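Local coordinates for peroxisomal membrane protein LPX1 (PDB 2Y6U), which hydrolyses acyl esters, showing lipase and phospholipase A activity, as an alpha/beta hydrolase of yeast peroxisomes, at residues A329-L332 / V333-R336; I337-H340 / I341-V345; R363-M366 / F367-F371. All coordinates share one frame; numbering follows the deposited sequence.

Interaction 1 of 3, residues A329-L332 / V333-R336; sequences APDL and VIER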
ATOM      1  N   ALA A 329       5.850  32.311  -5.322  1.00 34.62           N
ATOM      2  CA  ALA A 329       5.834  32.606  -6.753  1.00 35.64           C
ATOM      3  C   ALA A 329       4.956  31.621  -7.467  1.00 32.25           C
ATOM      4  O   ALA A 329       5.412  30.931  -8.364  1.00 30.09           O
ATOM      5  CB  ALA A 329       7.318  32.548  -7.325  1.00 36.03           C
ATOM      6  N   PRO A 330       3.648  31.526  -7.096  1.00 33.04           N
ATOM      7  CA  PRO A 330       2.783  30.512  -7.712  1.00 31.40           C
ATOM      8  C   PRO A 330       2.684  30.660  -9.258  1.00 32.53           C
ATOM      9  O   PRO A 330       2.547  29.664  -9.943  1.00 32.32           O
ATOM     10  CB  PRO A 330       1.433  30.769  -7.030  1.00 32.58           C
ATOM     11  CG  PRO A 330       1.496  32.247  -6.697  1.00 33.10           C
ATOM     12  CD  PRO A 330       2.881  32.466  -6.262  1.00 33.68           C
ATOM     13  N   ASP A 331       2.705  31.873  -9.790  1.00 33.21           N
ATOM     14  CA  ASP A 331       2.519  32.032 -11.251  1.00 34.25           C
ATOM     15  C   ASP A 331       3.635  31.304 -12.017  1.00 33.36           C
ATOM     16  O   ASP A 331       3.352  30.619 -13.010  1.00 33.39           O
ATOM     17  CB  ASP A 331       2.435  33.473 -11.654  1.00 38.29           C
ATOM     18  CG  ASP A 331       1.136  34.109 -11.202  1.00 38.12           C
ATOM     19  OD1 ASP A 331       0.218  33.392 -10.786  1.00 39.44           O
ATOM     20  OD2 ASP A 331       1.083  35.292 -11.231  1.00 43.45           O
ATOM     21  N   LEU A 332       4.879  31.443 -11.555  1.00 35.21           N
ATOM     22  CA  LEU A 332       6.030  30.717 -12.152  1.00 34.29           C
ATOM     23  C   LEU A 332       5.902  29.214 -12.010  1.00 32.03           C
ATOM     24  O   LEU A 332       6.143  28.496 -12.966  1.00 31.92           O
ATOM     25  CB  LEU A 332       7.374  31.199 -11.594  1.00 35.73           C
ATOM     26  CG  LEU A 332       7.705  32.670 -11.938  1.00 39.01           C
ATOM     27  CD1 LEU A 332       9.028  33.097 -11.291  1.00 41.31           C
ATOM     28  CD2 LEU A 332       7.725  32.918 -13.455  1.00 42.76           C
ATOM     29  N   VAL A 333       5.464  28.753 -10.839  1.00 30.38           N
ATOM     30  CA  VAL A 333       5.265  27.344 -10.600  1.00 29.22           C
ATOM     31  C   VAL A 333       4.122  26.766 -11.492  1.00 30.32           C
ATOM     32  O   VAL A 333       4.256  25.723 -12.140  1.00 29.66           O
ATOM     33  CB  VAL A 333       5.004  27.059  -9.128  1.00 27.69           C
ATOM     34  CG1 VAL A 333       4.732  25.536  -8.868  1.00 24.87           C
ATOM     35  CG2 VAL A 333       6.231  27.483  -8.236  1.00 29.44           C
ATOM     36  N   ILE A 334       3.054  27.526 -11.613  1.00 31.66           N
ATOM     37  CA  ILE A 334       1.939  27.100 -12.423  1.00 32.08           C
ATOM     38  C   ILE A 334       2.323  26.975 -13.897  1.00 33.08           C
ATOM     39  O   ILE A 334       1.945  26.001 -14.603  1.00 30.45           O
ATOM     40  CB  ILE A 334       0.784  28.057 -12.224  1.00 32.32           C
ATOM     41  CG1 ILE A 334       0.192  27.874 -10.837  1.00 30.68           C
ATOM     42  CG2 ILE A 334      -0.300  27.912 -13.328  1.00 33.55           C
ATOM     43  CD1 ILE A 334      -0.684  29.102 -10.362  1.00 34.17           C
ATOM     44  N   GLU A 335       3.134  27.928 -14.351  1.00 34.32           N
ATOM     45  CA  GLU A 335       3.569  27.890 -15.750  1.00 35.29           C
ATOM     46  C   GLU A 335       4.346  26.661 -16.016  1.00 33.05           C
ATOM     47  O   GLU A 335       4.129  26.040 -17.045  1.00 34.66           O
ATOM     48  CB  GLU A 335       4.351  29.129 -16.173  1.00 37.30           C
ATOM     49  CG  GLU A 335       4.810  29.044 -17.591  1.00 44.79           C
ATOM     50  CD  GLU A 335       6.151  28.226 -17.796  1.00 51.71           C
ATOM     51  OE1 GLU A 335       6.956  28.046 -16.826  1.00 53.65           O
ATOM     52  OE2 GLU A 335       6.411  27.791 -18.956  1.00 52.91           O
ATOM     53  N   ARG A 336       5.166  26.225 -15.052  1.00 31.60           N
ATOM     54  CA  ARG A 336       5.831  24.960 -15.198  1.00 31.85           C
ATOM     55  C   ARG A 336       4.941  23.734 -15.158  1.00 29.75           C
ATOM     56  O   ARG A 336       5.094  22.834 -15.962  1.00 32.09           O
ATOM     57  CB  ARG A 336       6.962  24.763 -14.178  1.00 30.58           C
ATOM     58  CG  ARG A 336       8.034  25.788 -14.243  1.00 34.14           C
ATOM     59  CD  ARG A 336       9.060  25.411 -15.331  1.00 39.68           C
ATOM     60  NE  ARG A 336       8.664  25.843 -16.634  1.00 36.88           N
ATOM     61  CZ  ARG A 336       9.099  25.328 -17.787  1.00 42.42           C
ATOM     62  NH1 ARG A 336      10.056  24.327 -17.897  1.00 39.69           N
ATOM     63  NH2 ARG A 336       8.601  25.876 -18.869  1.00 42.08           N
TER
HETATM   64  O   HOH W   1       7.723  29.620 -14.859  1.00 37.65           O

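Interaction 2 of 3, residues I337-H340 / I341-V345; sequences INHH and IHEFV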
ATOM      1  N   ILE A 337       4.062  23.684 -14.203  1.00 29.45           N
ATOM      2  CA  ILE A 337       3.172  22.563 -14.071  1.00 27.72           C
ATOM      3  C   ILE A 337       2.353  22.429 -15.405  1.00 29.42           C
ATOM      4  O   ILE A 337       2.266  21.329 -16.006  1.00 29.11           O
ATOM      5  CB  ILE A 337       2.204  22.788 -12.924  1.00 26.79           C
ATOM      6  CG1 ILE A 337       2.908  22.723 -11.549  1.00 27.77           C
ATOM      7  CG2 ILE A 337       0.990  21.831 -13.060  1.00 26.11           C
ATOM      8  CD1 ILE A 337       2.050  23.084 -10.310  1.00 27.39           C
ATOM      9  N   ASN A 338       1.862  23.544 -15.933  1.00 30.14           N
ATOM     10  CA  ASN A 338       1.075  23.476 -17.178  1.00 32.10           C
ATOM     11  C   ASN A 338       1.919  22.984 -18.356  1.00 33.44           C
ATOM     12  O   ASN A 338       1.464  22.211 -19.201  1.00 33.28           O
ATOM     13  CB  ASN A 338       0.452  24.827 -17.496  1.00 34.22           C
ATOM     14  CG  ASN A 338      -0.670  25.190 -16.519  1.00 36.46           C
ATOM     15  OD1 ASN A 338      -1.139  24.301 -15.748  1.00 36.48           O
ATOM     16  ND2 ASN A 338      -1.050  26.457 -16.496  1.00 34.44           N
ATOM     17  N   HIS A 339       3.143  23.515 -18.449  1.00 32.59           N
ATOM     18  CA  HIS A 339       4.044  23.121 -19.491  1.00 33.96           C
ATOM     19  C   HIS A 339       4.249  21.620 -19.455  1.00 30.78           C
ATOM     20  O   HIS A 339       4.108  20.899 -20.476  1.00 33.42           O
ATOM     21  CB  HIS A 339       5.422  23.859 -19.319  1.00 32.98           C
ATOM     22  CG  HIS A 339       6.487  23.307 -20.203  1.00 38.15           C
ATOM     23  ND1 HIS A 339       6.512  23.563 -21.555  1.00 43.36           N
ATOM     24  CD2 HIS A 339       7.541  22.480 -19.950  1.00 36.71           C
ATOM     25  CE1 HIS A 339       7.561  22.961 -22.095  1.00 45.17           C
ATOM     26  NE2 HIS A 339       8.179  22.271 -21.151  1.00 42.86           N
ATOM     27  N   HIS A 340       4.577  21.109 -18.276  1.00 31.46           N
ATOM     28  CA  HIS A 340       4.929  19.697 -18.197  1.00 29.94           C
ATOM     29  C   HIS A 340       3.753  18.799 -18.409  1.00 30.08           C
ATOM     30  O   HIS A 340       3.869  17.747 -19.027  1.00 32.80           O
ATOM     31  CB  HIS A 340       5.672  19.353 -16.918  1.00 29.49           C
ATOM     32  CG  HIS A 340       7.034  19.921 -16.869  1.00 27.36           C
ATOM     33  ND1 HIS A 340       8.026  19.564 -17.761  1.00 32.01           N
ATOM     34  CD2 HIS A 340       7.534  20.916 -16.105  1.00 29.71           C
ATOM     35  CE1 HIS A 340       9.101  20.304 -17.512  1.00 35.72           C
ATOM     36  NE2 HIS A 340       8.836  21.106 -16.486  1.00 29.30           N
ATOM     37  N   ILE A 341       2.603  19.179 -17.926  1.00 29.90           N
ATOM     38  CA  ILE A 341       1.412  18.345 -18.182  1.00 29.95           C
ATOM     39  C   ILE A 341       1.062  18.320 -19.648  1.00 32.35           C
ATOM     40  O   ILE A 341       0.737  17.268 -20.260  1.00 32.02           O
ATOM     41  CB  ILE A 341       0.188  18.911 -17.365  1.00 30.75           C
ATOM     42  CG1 ILE A 341       0.405  18.643 -15.832  1.00 29.77           C
ATOM     43  CG2 ILE A 341      -1.119  18.295 -17.851  1.00 33.64           C
ATOM     44  CD1 ILE A 341      -0.766  19.279 -14.967  1.00 28.71           C
ATOM     45  N   HIS A 342       1.120  19.503 -20.282  1.00 32.63           N
ATOM     46  CA  HIS A 342       0.855  19.551 -21.715  1.00 35.97           C
ATOM     47  C   HIS A 342       1.817  18.671 -22.514  1.00 37.24           C
ATOM     48  O   HIS A 342       1.384  17.870 -23.350  1.00 39.99           O
ATOM     49  CB  HIS A 342       0.981  21.011 -22.225  1.00 38.41           C
ATOM     50  CG  HIS A 342       0.739  21.169 -23.685  1.00 43.18           C
ATOM     51  ND1 HIS A 342      -0.527  21.180 -24.226  1.00 50.25           N
ATOM     52  CD2 HIS A 342       1.594  21.359 -24.718  1.00 47.28           C
ATOM     53  CE1 HIS A 342      -0.439  21.379 -25.538  1.00 53.08           C
ATOM     54  NE2 HIS A 342       0.834  21.477 -25.865  1.00 50.73           N
ATOM     55  N   GLU A 343       3.112  18.788 -22.262  1.00 37.12           N
ATOM     56  CA  GLU A 343       4.064  17.993 -23.042  1.00 41.12           C
ATOM     57  C   GLU A 343       3.822  16.486 -22.763  1.00 40.11           C
ATOM     58  O   GLU A 343       3.909  15.663 -23.639  1.00 40.38           O
ATOM     59  CB  GLU A 343       5.510  18.356 -22.663  1.00 40.67           C
ATOM     60  CG  GLU A 343       5.960  19.755 -23.087  1.00 48.39           C
ATOM     61  CD  GLU A 343       5.943  20.003 -24.616  1.00 56.94           C
ATOM     62  OE1 GLU A 343       6.238  19.085 -25.422  1.00 65.66           O
ATOM     63  OE2 GLU A 343       5.638  21.133 -25.017  1.00 61.73           O
ATOM     64  N   PHE A 344       3.547  16.157 -21.510  1.00 37.79           N
ATOM     65  CA  PHE A 344       3.366  14.738 -21.139  1.00 37.74           C
ATOM     66  C   PHE A 344       2.185  14.111 -21.882  1.00 40.47           C
ATOM     67  O   PHE A 344       2.326  13.043 -22.526  1.00 42.16           O
ATOM     68  CB  PHE A 344       3.245  14.602 -19.595  1.00 34.16           C
ATOM     69  CG  PHE A 344       3.063  13.187 -19.130  1.00 34.42           C
ATOM     70  CD1 PHE A 344       4.148  12.375 -18.940  1.00 36.54           C
ATOM     71  CD2 PHE A 344       1.795  12.629 -18.984  1.00 38.68           C
ATOM     72  CE1 PHE A 344       4.028  11.016 -18.649  1.00 34.58           C
ATOM     73  CE2 PHE A 344       1.647  11.248 -18.624  1.00 37.57           C
ATOM     74  CZ  PHE A 344       2.773  10.439 -18.514  1.00 37.01           C
ATOM     75  N   VAL A 345       1.022  14.792 -21.863  1.00 41.99           N
ATOM     76  CA  VAL A 345      -0.145  14.321 -22.618  1.00 44.94           C
ATOM     77  C   VAL A 345       0.131  14.145 -24.133  1.00 50.41           C
ATOM     78  O   VAL A 345      -0.206  13.123 -24.736  1.00 51.74           O
ATOM     79  CB  VAL A 345      -1.344  15.253 -22.455  1.00 45.43           C
ATOM     80  CG1 VAL A 345      -2.556  14.718 -23.259  1.00 47.92           C
ATOM     81  CG2 VAL A 345      -1.675  15.482 -20.994  1.00 42.62           C
TER

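Interaction 3 of 3, residues R363-M366 / F367-F371; sequences RAVM and FDRAF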
ATOM      1  N   ARG A 363     -14.885 -12.700 -24.597  1.00 34.90           N
ATOM      2  CA  ARG A 363     -13.781 -12.571 -23.631  1.00 33.95           C
ATOM      3  C   ARG A 363     -12.881 -13.797 -23.622  1.00 33.01           C
ATOM      4  O   ARG A 363     -11.671 -13.651 -23.525  1.00 34.68           O
ATOM      5  CB  ARG A 363     -14.310 -12.185 -22.272  1.00 32.99           C
ATOM      6  CG  ARG A 363     -14.881 -10.794 -22.283  1.00 32.92           C
ATOM      7  CD  ARG A 363     -15.721 -10.519 -21.025  1.00 32.29           C
ATOM      8  NE  ARG A 363     -15.991  -9.104 -20.792  1.00 36.10           N
ATOM      9  CZ  ARG A 363     -15.132  -8.213 -20.304  1.00 36.53           C
ATOM     10  NH1 ARG A 363     -13.957  -8.590 -19.875  1.00 37.60           N
ATOM     11  NH2 ARG A 363     -15.487  -6.954 -20.188  1.00 38.03           N
ATOM     12  N   ALA A 364     -13.450 -14.979 -23.781  1.00 34.92           N
ATOM     13  CA  ALA A 364     -12.714 -16.225 -23.822  1.00 34.73           C
ATOM     14  C   ALA A 364     -11.748 -16.309 -25.019  1.00 36.00           C
ATOM     15  O   ALA A 364     -10.580 -16.684 -24.855  1.00 36.06           O
ATOM     16  CB  ALA A 364     -13.662 -17.427 -23.789  1.00 35.41           C
ATOM     17  N   VAL A 365     -12.248 -15.970 -26.206  1.00 37.64           N
ATOM     18  CA  VAL A 365     -11.448 -15.929 -27.461  1.00 37.08           C
ATOM     19  C   VAL A 365     -10.324 -14.885 -27.319  1.00 34.88           C
ATOM     20  O   VAL A 365      -9.189 -15.143 -27.663  1.00 34.71           O
ATOM     21  CB  VAL A 365     -12.355 -15.561 -28.658  1.00 38.61           C
ATOM     22  CG1 VAL A 365     -11.525 -15.296 -29.927  1.00 39.04           C
ATOM     23  CG2 VAL A 365     -13.439 -16.695 -28.873  1.00 38.30           C
ATOM     24  N   MET A 366     -10.653 -13.728 -26.783  1.00 34.84           N
ATOM     25  CA  MET A 366      -9.679 -12.644 -26.638  0.50 34.87           C
ATOM     26  C   MET A 366      -8.566 -13.010 -25.637  1.00 33.12           C
ATOM     27  O   MET A 366      -7.400 -12.792 -25.888  1.00 32.76           O
ATOM     28  CB  MET A 366     -10.383 -11.359 -26.203  0.50 35.40           C
ATOM     29  CG  MET A 366     -11.303 -10.824 -27.252  0.50 36.87           C
ATOM     30  SD  MET A 366     -12.610  -9.818 -26.561  0.50 39.98           S
ATOM     31  CE  MET A 366     -11.741  -8.290 -26.400  0.50 39.14           C
ATOM     32  N   PHE A 367      -8.941 -13.624 -24.542  1.00 32.65           N
ATOM     33  CA  PHE A 367      -7.983 -14.061 -23.568  1.00 33.02           C
ATOM     34  C   PHE A 367      -7.078 -15.123 -24.136  1.00 34.53           C
ATOM     35  O   PHE A 367      -5.866 -15.095 -23.909  1.00 32.88           O
ATOM     36  CB  PHE A 367      -8.621 -14.636 -22.298  1.00 33.55           C
ATOM     37  CG  PHE A 367      -7.644 -15.149 -21.382  1.00 31.75           C
ATOM     38  CD1 PHE A 367      -6.924 -14.267 -20.543  1.00 31.14           C
ATOM     39  CD2 PHE A 367      -7.322 -16.493 -21.370  1.00 33.94           C
ATOM     40  CE1 PHE A 367      -5.988 -14.758 -19.701  1.00 32.68           C
ATOM     41  CE2 PHE A 367      -6.372 -16.972 -20.533  1.00 35.15           C
ATOM     42  CZ  PHE A 367      -5.668 -16.095 -19.698  1.00 35.01           C
ATOM     43  N   ASP A 368      -7.670 -16.114 -24.778  1.00 34.88           N
ATOM     44  CA  ASP A 368      -6.873 -17.196 -25.300  1.00 38.06           C
ATOM     45  C   ASP A 368      -5.827 -16.658 -26.288  1.00 37.64           C
ATOM     46  O   ASP A 368      -4.669 -17.086 -26.320  1.00 39.91           O
ATOM     47  CB  ASP A 368      -7.740 -18.229 -25.938  1.00 40.03           C
ATOM     48  CG  ASP A 368      -8.444 -19.121 -24.929  1.00 47.18           C
ATOM     49  OD1 ASP A 368      -8.111 -19.107 -23.693  1.00 46.89           O
ATOM     50  OD2 ASP A 368      -9.338 -19.904 -25.409  1.00 51.33           O
ATOM     51  N   ARG A 369      -6.212 -15.702 -27.098  1.00 37.53           N
ATOM     52  CA  ARG A 369      -5.289 -15.041 -27.966  1.00 40.00           C
ATOM     53  C   ARG A 369      -4.166 -14.267 -27.217  1.00 38.33           C
ATOM     54  O   ARG A 369      -2.972 -14.319 -27.573  1.00 38.43           O
ATOM     55  CB  ARG A 369      -6.129 -14.159 -28.859  1.00 42.83           C
ATOM     56  CG  ARG A 369      -5.514 -13.451 -29.917  1.00 49.86           C
ATOM     57  CD  ARG A 369      -6.678 -12.619 -30.643  1.00 56.63           C
ATOM     58  NE  ARG A 369      -7.620 -13.479 -31.325  1.00 61.04           N
ATOM     59  CZ  ARG A 369      -8.872 -13.166 -31.722  1.00 62.42           C
ATOM     60  NH1 ARG A 369      -9.426 -11.987 -31.440  1.00 60.86           N
ATOM     61  NH2 ARG A 369      -9.597 -14.083 -32.385  1.00 59.69           N
ATOM     62  N   ALA A 370      -4.558 -13.559 -26.187  1.00 35.36           N
ATOM     63  CA  ALA A 370      -3.600 -12.821 -25.350  1.00 35.76           C
ATOM     64  C   ALA A 370      -2.628 -13.751 -24.695  1.00 33.91           C
ATOM     65  O   ALA A 370      -1.426 -13.478 -24.643  1.00 35.88           O
ATOM     66  CB  ALA A 370      -4.341 -11.960 -24.293  1.00 35.28           C
ATOM     67  N   PHE A 371      -3.129 -14.845 -24.170  1.00 32.94           N
ATOM     68  CA  PHE A 371      -2.294 -15.831 -23.521  1.00 33.98           C
ATOM     69  C   PHE A 371      -1.318 -16.444 -24.514  1.00 35.59           C
ATOM     70  O   PHE A 371      -0.146 -16.558 -24.197  1.00 36.81           O
ATOM     71  CB  PHE A 371      -3.081 -16.944 -22.883  1.00 34.32           C
ATOM     72  CG  PHE A 371      -2.221 -17.975 -22.239  1.00 35.90           C
ATOM     73  CD1 PHE A 371      -1.712 -17.764 -20.970  1.00 35.31           C
ATOM     74  CD2 PHE A 371      -1.918 -19.170 -22.888  1.00 34.09           C
ATOM     75  CE1 PHE A 371      -0.958 -18.710 -20.375  1.00 37.77           C
ATOM     76  CE2 PHE A 371      -1.122 -20.135 -22.284  1.00 37.50           C
ATOM     77  CZ  PHE A 371      -0.619 -19.896 -21.043  1.00 38.49           C
TER

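Interaction 1 of 3, residues A329-L332 / V333-R336
Val333, Leu332 and Ile334 illustrate how backbone bonds hold the opening turn of a helix while side chains pack along its carbonyls. The amide N of Val333 reaches back to O of the N-cap residue Ala329 at 3.3 Å. With CG1 of Val333 anti to the backbone N (chi1 178°), its other methyl, CG2, settles beside that nitrogen and meets Ala329 O at 3.5 Å. Ile334 N donates to Pro330 O at 2.8 Å, while CG1 and CD1 of the same isoleucine lie along that oxygen. CD1 then brushes Pro330 CB at 4.3 Å. Outside this turn, Val333 and Ile334 pack on Tyr71.

Leu332 O is gripped twice, by Arg336 N at 3.2 Å and by a water at 2.7 Å that donates to Glu335 OE1 as well. The guanidinium holds the carboxylate side-on: Arg336 NE meets Glu335 OE1 at 2.8 Å and Arg336 NH2 meets Glu335 OE2 at 2.9 Å. Both oxygens lie close to the guanidinium plane and are met on their syn sides, though NE stands 24° out of the carboxylate plane. Since Arg336 NH1 also pairs with Asp316, a leucine here would probably cost Asp316 a partner and leave the Glu335 carboxylate with the water but no guanidinium, freer to turn. Successive i to i+4 bonds mark an alpha-helical first turn, here of helix 330-347, directly after short helix 325-328 in the alpha/beta hydrolase fold.

Interaction 2 of 3, residues I337-H340 / I341-V345
Packed against the central sheet of the alpha/beta hydrolase fold, helix 330-347 has Ile337 and Ile341 on its buried flank, side by side and pointing the same way. Ile337 CG2 touches Ile341 CD1 at 3.6 Å, and Ile341 CG1 lies 3.3 Å from Ile337 O, the oxygen that also accepts the bond from Ile341 N. Beyond them lie Ile166 and Leu164 of strand 164-168 and Leu53 of strand 51-58.

His339 and Glu343 lie on the outer side. With CG of His339 anti to the backbone N (chi1 169°), the end of its ring comes near the following turn, where Glu343 CG sits over one face, 4.0 Å from the ring centroid and 25° off the normal. This is a CH-pi contact made by the methylene, offset toward the rim; the carboxylate beyond it is turned 39° from the ring. In the same turn His339 CD2 stands over the face of the His340 ring, whose CE1 in turn lies at the edge of the His339 ring.

Three other polar side chains have partners elsewhere: His340 NE2 in Asp316, His342 ND1 in Tyr84 and Asn338 ND2 in the backbone of Arg74. Regular bonds such as Glu343 N to His339 O (2.9 Å) hold the turns together. This is a helix packed on the hydrolase sheet through Ile337, Ile341 and the buried His340, with His339 and Glu343 on its outward side.

Interaction 3 of 3, residues R363-M366 / F367-F371
Backbone bonds come first between Arg363-Met366 and Phe367-Phe371, two consecutive turns of helix 360-378. Phe367 N donates to Arg363 O at 2.9 Å, Asp368 N to Ala364 O at 3.0 Å and Ala370 N to Met366 O at 3.0 Å.

Contacts between side chains are few. Val365 and Arg369 run alongside each other in the same direction, and the methyl CG1 of Val365 lies over one face of the guanidinium, 3.4 Å from Arg369 NH2. That branch is anti to the backbone N of Val365 (chi1 171°), which places it beside the guanidinium of the next turn, while the arginine stays extended as far as its bend at chi3. The touch is a van der Waals one, of an apolar methyl on a flat cationic group.

A third kind pairs side chain with backbone. Asp368 turns its CG beside its own backbone N, and CG comes within 3.2 Å of Ala364 O; Asp368 OD2, 3.5 Å from the same Ala364 O, is a second acceptor, so no hydrogen bond forms between the two oxygens.

The flank bearing Arg363, Phe367, Ala370 and Phe371 faces another chain. Arg363 NH2 forms a salt bridge with Asp29 of the second subunit, and Phe367 packs on Leu108 of that subunit. Regular alpha-helical turns with one side given to a partner chain typify an interface helix, here the unusual extended C-terminal helix, which takes part in dimer contacts yet is dispensable for dimerization.

How the interactions relate
Interactions 1 and 2 are consecutive parts of one helix, 330-347, with centres about 13 Å apart. Asp316 of strand 313-318 is a shared partner, one oxygen for each, so a single carboxylate ties both parts to the edge strand of the sheet. Interaction 3 stands apart on the next helix, its centre about 48 Å from that of interaction 1 and 36 Å from that of interaction 2; the nearest atoms are about 36 Å and 24 Å away, respectively. The first two thus belong to the hydrolase body, which also carries the probable nucleophile elbow around Ser145, whereas the third serves the contact between subunits.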